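Local coordinates for autophagy-related protein 9 (Schizosaccharomyces pombe, PDB 7D0I) that scrambles phospholipids between membrane leaflets as a homotrimer and supplies membrane for the growing autophagosome, at residues Arg455-Arg466 with Phe475-Ala486. The protein carries 1 engineered substitution. Sequence-based numbering, arbitrary orientation.
With LMN (Lauryl Maltose Neopentyl Glycol), chain G.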
ATOM      1  N   ARG A 455     -33.204 -11.063 -19.251  1.00 24.31           N
ATOM      2  CA  ARG A 455     -32.283 -10.692 -20.308  1.00 24.31           C
ATOM      3  C   ARG A 455     -31.019 -11.532 -20.233  1.00 24.31           C
ATOM      4  O   ARG A 455     -30.557 -11.904 -19.154  1.00 24.31           O
ATOM      5  CB  ARG A 455     -31.940  -9.209 -20.224  1.00 24.31           C
ATOM      6  CG  ARG A 455     -33.138  -8.303 -20.372  1.00 24.31           C
ATOM      7  CD  ARG A 455     -32.791  -6.866 -20.057  1.00 24.31           C
ATOM      8  NE  ARG A 455     -32.258  -6.161 -21.212  1.00 24.31           N
ATOM      9  CZ  ARG A 455     -32.974  -5.339 -21.966  1.00 24.31           C
ATOM     10  NH1 ARG A 455     -34.242  -5.123 -21.673  1.00 24.31           N
ATOM     11  NH2 ARG A 455     -32.425  -4.731 -23.002  1.00 24.31           N
ATOM     12  N   ARG A 456     -30.476 -11.838 -21.405  1.00 20.88           N
ATOM     13  CA  ARG A 456     -29.261 -12.615 -21.555  1.00 20.88           C
ATOM     14  C   ARG A 456     -28.449 -12.011 -22.687  1.00 20.88           C
ATOM     15  O   ARG A 456     -28.972 -11.259 -23.509  1.00 20.88           O
ATOM     16  CB  ARG A 456     -29.571 -14.084 -21.844  1.00 20.88           C
ATOM     17  CG  ARG A 456     -30.271 -14.814 -20.726  1.00 20.88           C
ATOM     18  CD  ARG A 456     -29.288 -15.295 -19.691  1.00 20.88           C
ATOM     19  NE  ARG A 456     -29.943 -15.896 -18.538  1.00 20.88           N
ATOM     20  CZ  ARG A 456     -30.231 -15.241 -17.418  1.00 20.88           C
ATOM     21  NH1 ARG A 456     -29.920 -13.961 -17.297  1.00 20.88           N
ATOM     22  NH2 ARG A 456     -30.828 -15.870 -16.419  1.00 20.88           N
ATOM     23  N   TYR A 457     -27.164 -12.339 -22.730  1.00 13.11           N
ATOM     24  CA  TYR A 457     -26.318 -11.872 -23.815  1.00 13.11           C
ATOM     25  C   TYR A 457     -26.588 -12.678 -25.072  1.00 13.11           C
ATOM     26  O   TYR A 457     -26.729 -13.900 -25.023  1.00 13.11           O
ATOM     27  CB  TYR A 457     -24.842 -11.981 -23.446  1.00 13.11           C
ATOM     28  CG  TYR A 457     -24.420 -11.133 -22.278  1.00 13.11           C
ATOM     29  CD1 TYR A 457     -24.320  -9.761 -22.389  1.00 13.11           C
ATOM     30  CD2 TYR A 457     -24.095 -11.708 -21.072  1.00 13.11           C
ATOM     31  CE1 TYR A 457     -23.933  -8.994 -21.326  1.00 13.11           C
ATOM     32  CE2 TYR A 457     -23.702 -10.945 -20.008  1.00 13.11           C
ATOM     33  CZ  TYR A 457     -23.624  -9.594 -20.140  1.00 13.11           C
ATOM     34  OH  TYR A 457     -23.230  -8.839 -19.073  1.00 13.11           O
ATOM     35  N   THR A 458     -26.661 -11.991 -26.204  1.00 12.07           N
ATOM     36  CA  THR A 458     -26.850 -12.671 -27.467  1.00 12.07           C
ATOM     37  C   THR A 458     -25.622 -13.514 -27.794  1.00 12.07           C
ATOM     38  O   THR A 458     -24.526 -13.229 -27.320  1.00 12.07           O
ATOM     39  CB  THR A 458     -27.102 -11.669 -28.582  1.00 12.07           C
ATOM     40  OG1 THR A 458     -25.937 -10.867 -28.772  1.00 12.07           O
ATOM     41  CG2 THR A 458     -28.250 -10.775 -28.224  1.00 12.07           C
ATOM     42  N   PRO A 459     -25.785 -14.569 -28.593  1.00 12.53           N
ATOM     43  CA  PRO A 459     -24.624 -15.393 -28.952  1.00 12.53           C
ATOM     44  C   PRO A 459     -23.504 -14.628 -29.622  1.00 12.53           C
ATOM     45  O   PRO A 459     -22.357 -15.071 -29.558  1.00 12.53           O
ATOM     46  CB  PRO A 459     -25.224 -16.436 -29.893  1.00 12.53           C
ATOM     47  CG  PRO A 459     -26.603 -16.570 -29.426  1.00 12.53           C
ATOM     48  CD  PRO A 459     -27.039 -15.199 -29.028  1.00 12.53           C
ATOM     49  N   LEU A 460     -23.792 -13.503 -30.266  1.00 12.97           N
ATOM     50  CA  LEU A 460     -22.732 -12.680 -30.824  1.00 12.97           C
ATOM     51  C   LEU A 460     -22.085 -11.803 -29.768  1.00 12.97           C
ATOM     52  O   LEU A 460     -20.925 -11.414 -29.921  1.00 12.97           O
ATOM     53  CB  LEU A 460     -23.278 -11.812 -31.948  1.00 12.97           C
ATOM     54  CG  LEU A 460     -22.273 -10.930 -32.667  1.00 12.97           C
ATOM     55  CD1 LEU A 460     -21.332 -11.769 -33.477  1.00 12.97           C
ATOM     56  CD2 LEU A 460     -22.997  -9.948 -33.540  1.00 12.97           C
ATOM     57  N   ALA A 461     -22.808 -11.476 -28.703  1.00 10.44           N
ATOM     58  CA  ALA A 461     -22.197 -10.756 -27.599  1.00 10.44           C
ATOM     59  C   ALA A 461     -21.250 -11.635 -26.814  1.00 10.44           C
ATOM     60  O   ALA A 461     -20.344 -11.120 -26.162  1.00 10.44           O
ATOM     61  CB  ALA A 461     -23.266 -10.210 -26.665  1.00 10.44           C
ATOM     62  N   LEU A 462     -21.444 -12.945 -26.847  1.00  9.97           N
ATOM     63  CA  LEU A 462     -20.569 -13.847 -26.121  1.00  9.97           C
ATOM     64  C   LEU A 462     -19.298 -14.176 -26.879  1.00  9.97           C
ATOM     65  O   LEU A 462     -18.378 -14.743 -26.289  1.00  9.97           O
ATOM     66  CB  LEU A 462     -21.314 -15.130 -25.777  1.00  9.97           C
ATOM     67  CG  LEU A 462     -22.335 -15.000 -24.659  1.00  9.97           C
ATOM     68  CD1 LEU A 462     -22.814 -16.356 -24.251  1.00  9.97           C
ATOM     69  CD2 LEU A 462     -21.709 -14.302 -23.497  1.00  9.97           C
ATOM     70  N   TRP A 463     -19.223 -13.856 -28.164  1.00 12.78           N
ATOM     71  CA  TRP A 463     -17.972 -13.931 -28.901  1.00 12.78           C
ATOM     72  C   TRP A 463     -17.276 -12.589 -29.000  1.00 12.78           C
ATOM     73  O   TRP A 463     -16.091 -12.545 -29.337  1.00 12.78           O
ATOM     74  CB  TRP A 463     -18.207 -14.477 -30.307  1.00 12.78           C
ATOM     75  CG  TRP A 463     -18.353 -15.950 -30.349  1.00 12.78           C
ATOM     76  CD1 TRP A 463     -19.476 -16.647 -30.628  1.00 12.78           C
ATOM     77  CD2 TRP A 463     -17.334 -16.919 -30.093  1.00 12.78           C
ATOM     78  NE1 TRP A 463     -19.227 -17.990 -30.569  1.00 12.78           N
ATOM     79  CE2 TRP A 463     -17.913 -18.181 -30.241  1.00 12.78           C
ATOM     80  CE3 TRP A 463     -15.983 -16.837 -29.754  1.00 12.78           C
ATOM     81  CZ2 TRP A 463     -17.194 -19.353 -30.064  1.00 12.78           C
ATOM     82  CZ3 TRP A 463     -15.276 -18.000 -29.576  1.00 12.78           C
ATOM     83  CH2 TRP A 463     -15.878 -19.238 -29.733  1.00 12.78           C
ATOM     84  N   THR A 464     -17.990 -11.502 -28.723  1.00 12.64           N
ATOM     85  CA  THR A 464     -17.372 -10.191 -28.626  1.00 12.64           C
ATOM     86  C   THR A 464     -16.673 -10.005 -27.292  1.00 12.64           C
ATOM     87  O   THR A 464     -15.648  -9.323 -27.220  1.00 12.64           O
ATOM     88  CB  THR A 464     -18.426  -9.110 -28.819  1.00 12.64           C
ATOM     89  OG1 THR A 464     -19.102  -9.323 -30.061  1.00 12.64           O
ATOM     90  CG2 THR A 464     -17.787  -7.765 -28.852  1.00 12.64           C
ATOM     91  N   PHE A 465     -17.202 -10.608 -26.236  1.00 12.10           N
ATOM     92  CA  PHE A 465     -16.599 -10.493 -24.921  1.00 12.10           C
ATOM     93  C   PHE A 465     -15.466 -11.481 -24.715  1.00 12.10           C
ATOM     94  O   PHE A 465     -14.651 -11.283 -23.811  1.00 12.10           O
ATOM     95  CB  PHE A 465     -17.645 -10.718 -23.833  1.00 12.10           C
ATOM     96  CG  PHE A 465     -18.782  -9.746 -23.863  1.00 12.10           C
ATOM     97  CD1 PHE A 465     -18.702  -8.573 -24.573  1.00 12.10           C
ATOM     98  CD2 PHE A 465     -19.933 -10.008 -23.160  1.00 12.10           C
ATOM     99  CE1 PHE A 465     -19.746  -7.694 -24.594  1.00 12.10           C
ATOM    100  CE2 PHE A 465     -20.972  -9.126 -23.176  1.00 12.10           C
ATOM    101  CZ  PHE A 465     -20.880  -7.970 -23.891  1.00 12.10           C
ATOM    102  N   ARG A 466     -15.397 -12.526 -25.524  1.00 11.50           N
ATOM    103  CA  ARG A 466     -14.441 -13.594 -25.292  1.00 11.50           C
ATOM    104  C   ARG A 466     -13.027 -13.101 -25.528  1.00 11.50           C
ATOM    105  O   ARG A 466     -12.760 -12.363 -26.477  1.00 11.50           O
ATOM    106  CB  ARG A 466     -14.748 -14.773 -26.201  1.00 11.50           C
ATOM    107  CG  ARG A 466     -13.921 -15.994 -25.949  1.00 11.50           C
ATOM    108  CD  ARG A 466     -14.295 -16.686 -24.678  1.00 11.50           C
ATOM    109  NE  ARG A 466     -13.727 -18.022 -24.605  1.00 11.50           N
ATOM    110  CZ  ARG A 466     -14.306 -19.095 -25.117  1.00 11.50           C
ATOM    111  NH1 ARG A 466     -15.457 -18.988 -25.743  1.00 11.50           N
ATOM    112  NH2 ARG A 466     -13.728 -20.270 -25.017  1.00 11.50           N
ATOM    113  N   PHE A 475     -14.661 -18.179 -18.845  1.00 13.44           N
ATOM    114  CA  PHE A 475     -15.535 -17.224 -19.506  1.00 13.44           C
ATOM    115  C   PHE A 475     -16.953 -17.326 -18.976  1.00 13.44           C
ATOM    116  O   PHE A 475     -17.617 -16.310 -18.762  1.00 13.44           O
ATOM    117  CB  PHE A 475     -15.499 -17.477 -21.005  1.00 13.44           C
ATOM    118  CG  PHE A 475     -16.377 -16.581 -21.794  1.00 13.44           C
ATOM    119  CD1 PHE A 475     -16.124 -15.237 -21.864  1.00 13.44           C
ATOM    120  CD2 PHE A 475     -17.435 -17.088 -22.502  1.00 13.44           C
ATOM    121  CE1 PHE A 475     -16.919 -14.421 -22.598  1.00 13.44           C
ATOM    122  CE2 PHE A 475     -18.223 -16.269 -23.238  1.00 13.44           C
ATOM    123  CZ  PHE A 475     -17.966 -14.934 -23.282  1.00 13.44           C
ATOM    124  N   ASP A 476     -17.429 -18.548 -18.750  1.00 15.38           N
ATOM    125  CA  ASP A 476     -18.765 -18.736 -18.207  1.00 15.38           C
ATOM    126  C   ASP A 476     -18.878 -18.168 -16.804  1.00 15.38           C
ATOM    127  O   ASP A 476     -19.878 -17.532 -16.469  1.00 15.38           O
ATOM    128  CB  ASP A 476     -19.119 -20.215 -18.210  1.00 15.38           C
ATOM    129  CG  ASP A 476     -19.507 -20.712 -19.572  1.00 15.38           C
ATOM    130  OD1 ASP A 476     -19.655 -19.880 -20.485  1.00 15.38           O
ATOM    131  OD2 ASP A 476     -19.671 -21.937 -19.734  1.00 15.38           O
ATOM    132  N   GLU A 477     -17.866 -18.396 -15.966  1.00 16.59           N
ATOM    133  CA  GLU A 477     -17.875 -17.814 -14.627  1.00 16.59           C
ATOM    134  C   GLU A 477     -17.952 -16.299 -14.693  1.00 16.59           C
ATOM    135  O   GLU A 477     -18.797 -15.684 -14.040  1.00 16.59           O
ATOM    136  CB  GLU A 477     -16.634 -18.234 -13.849  1.00 16.59           C
ATOM    137  CG  GLU A 477     -16.548 -19.707 -13.528  1.00 16.59           C
ATOM    138  CD  GLU A 477     -15.240 -20.068 -12.860  1.00 16.59           C
ATOM    139  OE1 GLU A 477     -14.471 -19.144 -12.524  1.00 16.59           O
ATOM    140  OE2 GLU A 477     -14.978 -21.273 -12.677  1.00 16.59           O
ATOM    141  N   ARG A 478     -17.074 -15.679 -15.474  1.00 13.47           N
ATOM    142  CA  ARG A 478     -17.035 -14.224 -15.473  1.00 13.47           C
ATOM    143  C   ARG A 478     -18.172 -13.592 -16.257  1.00 13.47           C
ATOM    144  O   ARG A 478     -18.388 -12.388 -16.127  1.00 13.47           O
ATOM    145  CB  ARG A 478     -15.702 -13.716 -16.011  1.00 13.47           C
ATOM    146  CG  ARG A 478     -15.695 -13.353 -17.462  1.00 13.47           C
ATOM    147  CD  ARG A 478     -14.506 -12.487 -17.759  1.00 13.47           C
ATOM    148  NE  ARG A 478     -14.006 -12.690 -19.107  1.00 13.47           N
ATOM    149  CZ  ARG A 478     -14.456 -12.037 -20.166  1.00 13.47           C
ATOM    150  NH1 ARG A 478     -15.418 -11.149 -20.030  1.00 13.47           N
ATOM    151  NH2 ARG A 478     -13.947 -12.278 -21.356  1.00 13.47           N
ATOM    152  N   ILE A 479     -18.901 -14.352 -17.060  1.00 13.98           N
ATOM    153  CA  ILE A 479     -20.100 -13.817 -17.688  1.00 13.98           C
ATOM    154  C   ILE A 479     -21.310 -13.974 -16.784  1.00 13.98           C
ATOM    155  O   ILE A 479     -22.130 -13.065 -16.680  1.00 13.98           O
ATOM    156  CB  ILE A 479     -20.322 -14.477 -19.062  1.00 13.98           C
ATOM    157  CG1 ILE A 479     -19.425 -13.823 -20.107  1.00 13.98           C
ATOM    158  CG2 ILE A 479     -21.759 -14.376 -19.486  1.00 13.98           C
ATOM    159  CD1 ILE A 479     -19.462 -12.323 -20.107  1.00 13.98           C
ATOM    160  N   ASN A 480     -21.443 -15.113 -16.101  1.00 20.07           N
ATOM    161  CA  ASN A 480     -22.515 -15.258 -15.126  1.00 20.07           C
ATOM    162  C   ASN A 480     -22.362 -14.274 -13.981  1.00 20.07           C
ATOM    163  O   ASN A 480     -23.362 -13.781 -13.453  1.00 20.07           O
ATOM    164  CB  ASN A 480     -22.551 -16.685 -14.588  1.00 20.07           C
ATOM    165  CG  ASN A 480     -22.975 -17.684 -15.629  1.00 20.07           C
ATOM    166  OD1 ASN A 480     -23.701 -17.355 -16.560  1.00 20.07           O
ATOM    167  ND2 ASN A 480     -22.528 -18.919 -15.477  1.00 20.07           N
ATOM    168  N   ASP A 481     -21.136 -13.970 -13.584  1.00 20.19           N
ATOM    169  CA  ASP A 481     -20.922 -12.980 -12.542  1.00 20.19           C
ATOM    170  C   ASP A 481     -21.144 -11.562 -13.017  1.00 20.19           C
ATOM    171  O   ASP A 481     -20.834 -10.628 -12.282  1.00 20.19           O
ATOM    172  CB  ASP A 481     -19.510 -13.119 -11.974  1.00 20.19           C
ATOM    173  CG  ASP A 481     -19.407 -14.212 -10.927  1.00 20.19           C
ATOM    174  OD1 ASP A 481     -20.416 -14.488 -10.249  1.00 20.19           O
ATOM    175  OD2 ASP A 481     -18.311 -14.788 -10.774  1.00 20.19           O
ATOM    176  N   SER A 482     -21.669 -11.370 -14.221  1.00 17.03           N
ATOM    177  CA  SER A 482     -21.904 -10.051 -14.775  1.00 17.03           C
ATOM    178  C   SER A 482     -23.370  -9.731 -14.979  1.00 17.03           C
ATOM    179  O   SER A 482     -23.692  -8.586 -15.300  1.00 17.03           O
ATOM    180  CB  SER A 482     -21.198  -9.907 -16.124  1.00 17.03           C
ATOM    181  OG  SER A 482     -21.968  -9.114 -16.998  1.00 17.03           O
ATOM    182  N   TYR A 483     -24.262 -10.704 -14.822  1.00 17.26           N
ATOM    183  CA  TYR A 483     -25.670 -10.447 -15.078  1.00 17.26           C
ATOM    184  C   TYR A 483     -26.281  -9.552 -14.013  1.00 17.26           C
ATOM    185  O   TYR A 483     -27.182  -8.770 -14.316  1.00 17.26           O
ATOM    186  CB  TYR A 483     -26.436 -11.757 -15.170  1.00 17.26           C
ATOM    187  CG  TYR A 483     -26.279 -12.453 -16.491  1.00 17.26           C
ATOM    188  CD1 TYR A 483     -26.646 -11.833 -17.663  1.00 17.26           C
ATOM    189  CD2 TYR A 483     -25.782 -13.733 -16.563  1.00 17.26           C
ATOM    190  CE1 TYR A 483     -26.514 -12.464 -18.862  1.00 17.26           C
ATOM    191  CE2 TYR A 483     -25.650 -14.368 -17.759  1.00 17.26           C
ATOM    192  CZ  TYR A 483     -26.013 -13.730 -18.906  1.00 17.26           C
ATOM    193  OH  TYR A 483     -25.880 -14.366 -20.111  1.00 17.26           O
ATOM    194  N   ALA A 484     -25.803  -9.641 -12.773  1.00 17.59           N
ATOM    195  CA  ALA A 484     -26.270  -8.720 -11.744  1.00 17.59           C
ATOM    196  C   ALA A 484     -25.906  -7.286 -12.096  1.00 17.59           C
ATOM    197  O   ALA A 484     -26.744  -6.380 -12.030  1.00 17.59           O
ATOM    198  CB  ALA A 484     -25.679  -9.107 -10.393  1.00 17.59           C
ATOM    199  N   ALA A 485     -24.655  -7.068 -12.493  1.00 17.31           N
ATOM    200  CA  ALA A 485     -24.216  -5.737 -12.880  1.00 17.31           C
ATOM    201  C   ALA A 485     -24.974  -5.234 -14.097  1.00 17.31           C
ATOM    202  O   ALA A 485     -25.318  -4.053 -14.176  1.00 17.31           O
ATOM    203  CB  ALA A 485     -22.718  -5.745 -13.146  1.00 17.31           C
ATOM    204  N   ALA A 486     -25.249  -6.112 -15.063  1.00 16.73           N
ATOM    205  CA  ALA A 486     -25.946  -5.669 -16.264  1.00 16.73           C
ATOM    206  C   ALA A 486     -27.400  -5.332 -15.972  1.00 16.73           C
ATOM    207  O   ALA A 486     -27.936  -4.345 -16.495  1.00 16.73           O
ATOM    208  CB  ALA A 486     -25.850  -6.738 -17.342  1.00 16.73           C
TER
HETATM  209  C1  LMN G 801     -21.034 -28.986 -30.679  1.00 55.07           C
HETATM  210  O1  LMN G 801     -21.579 -29.887 -31.462  1.00 55.07           O
HETATM  211  C2  LMN G 801     -20.960 -29.480 -29.220  1.00 55.07           C
HETATM  212  O2  LMN G 801     -20.261 -30.719 -29.189  1.00 55.07           O
HETATM  213  C3  LMN G 801     -20.231 -28.484 -28.379  1.00 55.07           C
HETATM  214  O3  LMN G 801     -20.210 -28.979 -26.998  1.00 55.07           O
HETATM  215  C4  LMN G 801     -20.837 -27.140 -28.406  1.00 55.07           C
HETATM  216  O4  LMN G 801     -19.856 -26.178 -27.819  1.00 55.07           O
HETATM  217  C5  LMN G 801     -21.190 -26.661 -29.778  1.00 55.07           C
HETATM  218  O5  LMN G 801     -21.866 -27.683 -30.617  1.00 55.07           O
HETATM  219  C6  LMN G 801     -22.098 -25.433 -29.676  1.00 55.07           C
HETATM  220  O6  LMN G 801     -22.898 -25.530 -28.520  1.00 55.07           O
HETATM  221  CAA LMN G 801     -31.331 -32.639 -38.702  1.00 55.07           C
HETATM  222  CAB LMN G 801     -27.431 -29.547 -40.848  1.00 55.07           C
HETATM  223  OAI LMN G 801     -21.882 -21.654 -24.864  1.00 55.07           O
HETATM  224  OAJ LMN G 801     -18.405 -22.159 -28.203  1.00 55.07           O
HETATM  225  OAL LMN G 801     -14.033 -28.768 -32.948  1.00 55.07           O
HETATM  226  OAN LMN G 801     -17.889 -25.388 -33.323  1.00 55.07           O
HETATM  227  OAP LMN G 801     -18.133 -27.455 -34.716  1.00 55.07           O
HETATM  228  OAQ LMN G 801     -20.614 -23.909 -22.901  1.00 55.07           O
HETATM  229  OAR LMN G 801     -15.733 -22.597 -27.509  1.00 55.07           O
HETATM  230  OAS LMN G 801     -19.448 -26.420 -23.100  1.00 55.07           O
HETATM  231  OAT LMN G 801     -15.812 -25.359 -26.391  1.00 55.07           O
HETATM  232  OAU LMN G 801     -18.030 -26.290 -25.983  1.00 55.07           O
HETATM  233  OAV LMN G 801     -14.769 -26.327 -29.514  1.00 55.07           O
HETATM  234  CAW LMN G 801     -30.377 -33.105 -37.577  1.00 55.07           C
HETATM  235  CAX LMN G 801     -26.784 -28.681 -39.751  1.00 55.07           C
HETATM  236  CAY LMN G 801     -29.717 -31.862 -36.932  1.00 55.07           C
HETATM  237  CAZ LMN G 801     -25.446 -28.125 -40.294  1.00 55.07           C
HETATM  238  CBA LMN G 801     -28.178 -32.054 -36.884  1.00 55.07           C
HETATM  239  CBB LMN G 801     -24.255 -28.725 -39.497  1.00 55.07           C
HETATM  240  CBC LMN G 801     -27.502 -30.655 -36.788  1.00 55.07           C
HETATM  241  CBD LMN G 801     -23.008 -28.723 -40.421  1.00 55.07           C
HETATM  242  CBE LMN G 801     -25.956 -30.813 -36.903  1.00 55.07           C
HETATM  243  CBF LMN G 801     -21.955 -29.735 -39.892  1.00 55.07           C
HETATM  244  CBG LMN G 801     -25.482 -31.995 -36.003  1.00 55.07           C
HETATM  245  CBH LMN G 801     -21.903 -29.652 -38.341  1.00 55.07           C
HETATM  246  CBI LMN G 801     -23.920 -31.965 -35.912  1.00 55.07           C
HETATM  247  CBJ LMN G 801     -20.944 -30.765 -37.812  1.00 55.07           C
HETATM  248  CBK LMN G 801     -23.489 -31.065 -34.702  1.00 55.07           C
HETATM  249  CBL LMN G 801     -20.380 -30.326 -36.415  1.00 55.07           C
HETATM  250  CBM LMN G 801     -21.975 -22.954 -25.392  1.00 55.07           C
HETATM  251  CBN LMN G 801     -18.176 -22.759 -29.461  1.00 55.07           C
HETATM  252  CBP LMN G 801     -14.824 -27.643 -32.631  1.00 55.07           C
HETATM  253  CBQ LMN G 801     -22.098 -31.560 -34.168  1.00 55.07           C
HETATM  254  CBR LMN G 801     -21.041 -29.488 -35.253  1.00 55.07           C
HETATM  255  CBS LMN G 801     -21.829 -29.401 -32.791  1.00 55.07           C
HETATM  256  CBT LMN G 801     -19.715 -30.833 -33.426  1.00 55.07           C
HETATM  257  OBV LMN G 801     -18.661 -29.966 -33.886  1.00 55.07           O
HETATM  258  OBX LMN G 801     -16.743 -29.098 -32.927  1.00 55.07           O
HETATM  259  OBY LMN G 801     -20.307 -24.237 -26.617  1.00 55.07           O
HETATM  260  OBZ LMN G 801     -16.955 -24.660 -30.335  1.00 55.07           O
HETATM  261  OCB LMN G 801     -17.416 -27.004 -30.285  1.00 55.07           O
HETATM  262  CCC LMN G 801     -20.628 -23.614 -25.309  1.00 55.07           C
HETATM  263  CCD LMN G 801     -16.841 -23.456 -29.474  1.00 55.07           C
HETATM  264  CCF LMN G 801     -16.125 -28.094 -32.021  1.00 55.07           C
HETATM  265  CCH LMN G 801     -18.169 -26.575 -32.501  1.00 55.07           C
HETATM  266  CCJ LMN G 801     -18.198 -29.044 -32.944  1.00 55.07           C
HETATM  267  CCL LMN G 801     -18.646 -27.669 -33.392  1.00 55.07           C
HETATM  268  CCM LMN G 801     -21.156 -30.321 -33.910  1.00 55.07           C
HETATM  269  CCN LMN G 801     -20.627 -24.617 -24.155  1.00 55.07           C
HETATM  270  CCO LMN G 801     -16.450 -23.737 -28.015  1.00 55.07           C
HETATM  271  CCQ LMN G 801     -16.974 -26.854 -31.678  1.00 55.07           C
HETATM  272  CCR LMN G 801     -20.294 -25.716 -26.592  1.00 55.07           C
HETATM  273  CCS LMN G 801     -17.144 -25.877 -29.521  1.00 55.07           C
HETATM  274  CCT LMN G 801     -19.434 -25.496 -24.234  1.00 55.07           C
HETATM  275  CCU LMN G 801     -15.610 -24.945 -27.783  1.00 55.07           C
HETATM  276  CCV LMN G 801     -19.383 -26.281 -25.494  1.00 55.07           C
HETATM  277  CCW LMN G 801     -15.906 -26.108 -28.659  1.00 55.07           C
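With CG anti to the backbone N (chi1 179°), the ring of F475 swings from its helix toward 455-466, while R456, bent at chi2, turns its guanidinium onto Y483. F475 is gripped on both faces: CD of R466 lies over one in a CH-pi contact, 3.7 Å from the ring centroid, and CG1 of I479 from its own helix sits over the opposite face, toward the rim. CB of F465 meets the ring edge, and L462 CD2 packs against CZ of F475 at 3.8 Å. Beside this ring, R478 reaches across to the end of 455-466, where NH2 donates to O of F465 (2.7 Å, nearly straight at 163°). The carbonyl receives it from above its plane, although the oxygen lies in the plane of the guanidinium. E470 forms a salt bridge with the same R478 NH2, and its backbone O accepts from R466 NE. Farther along, I479 CG2 packs against Y457 CD2 at 3.9 Å. The rings of Y457 and Y483 are slid well apart, their planes 29° from parallel. Over the face of Y483 sits R456, its CZ 4.6 Å from the ring centroid, a cation-pi contact; T560 of a second subunit also packs on both residues. Strand 455-457 pairs antiparallel with 600-602, so the contact joins this small sheet and the short helical segment after it to helices 472-480 and 483-489 in what is probably a cytoplasmic part of the ATG9 fold. At one end W463, R466 and D476 line a pocket occupied by lauryl maltose neopentyl glycol.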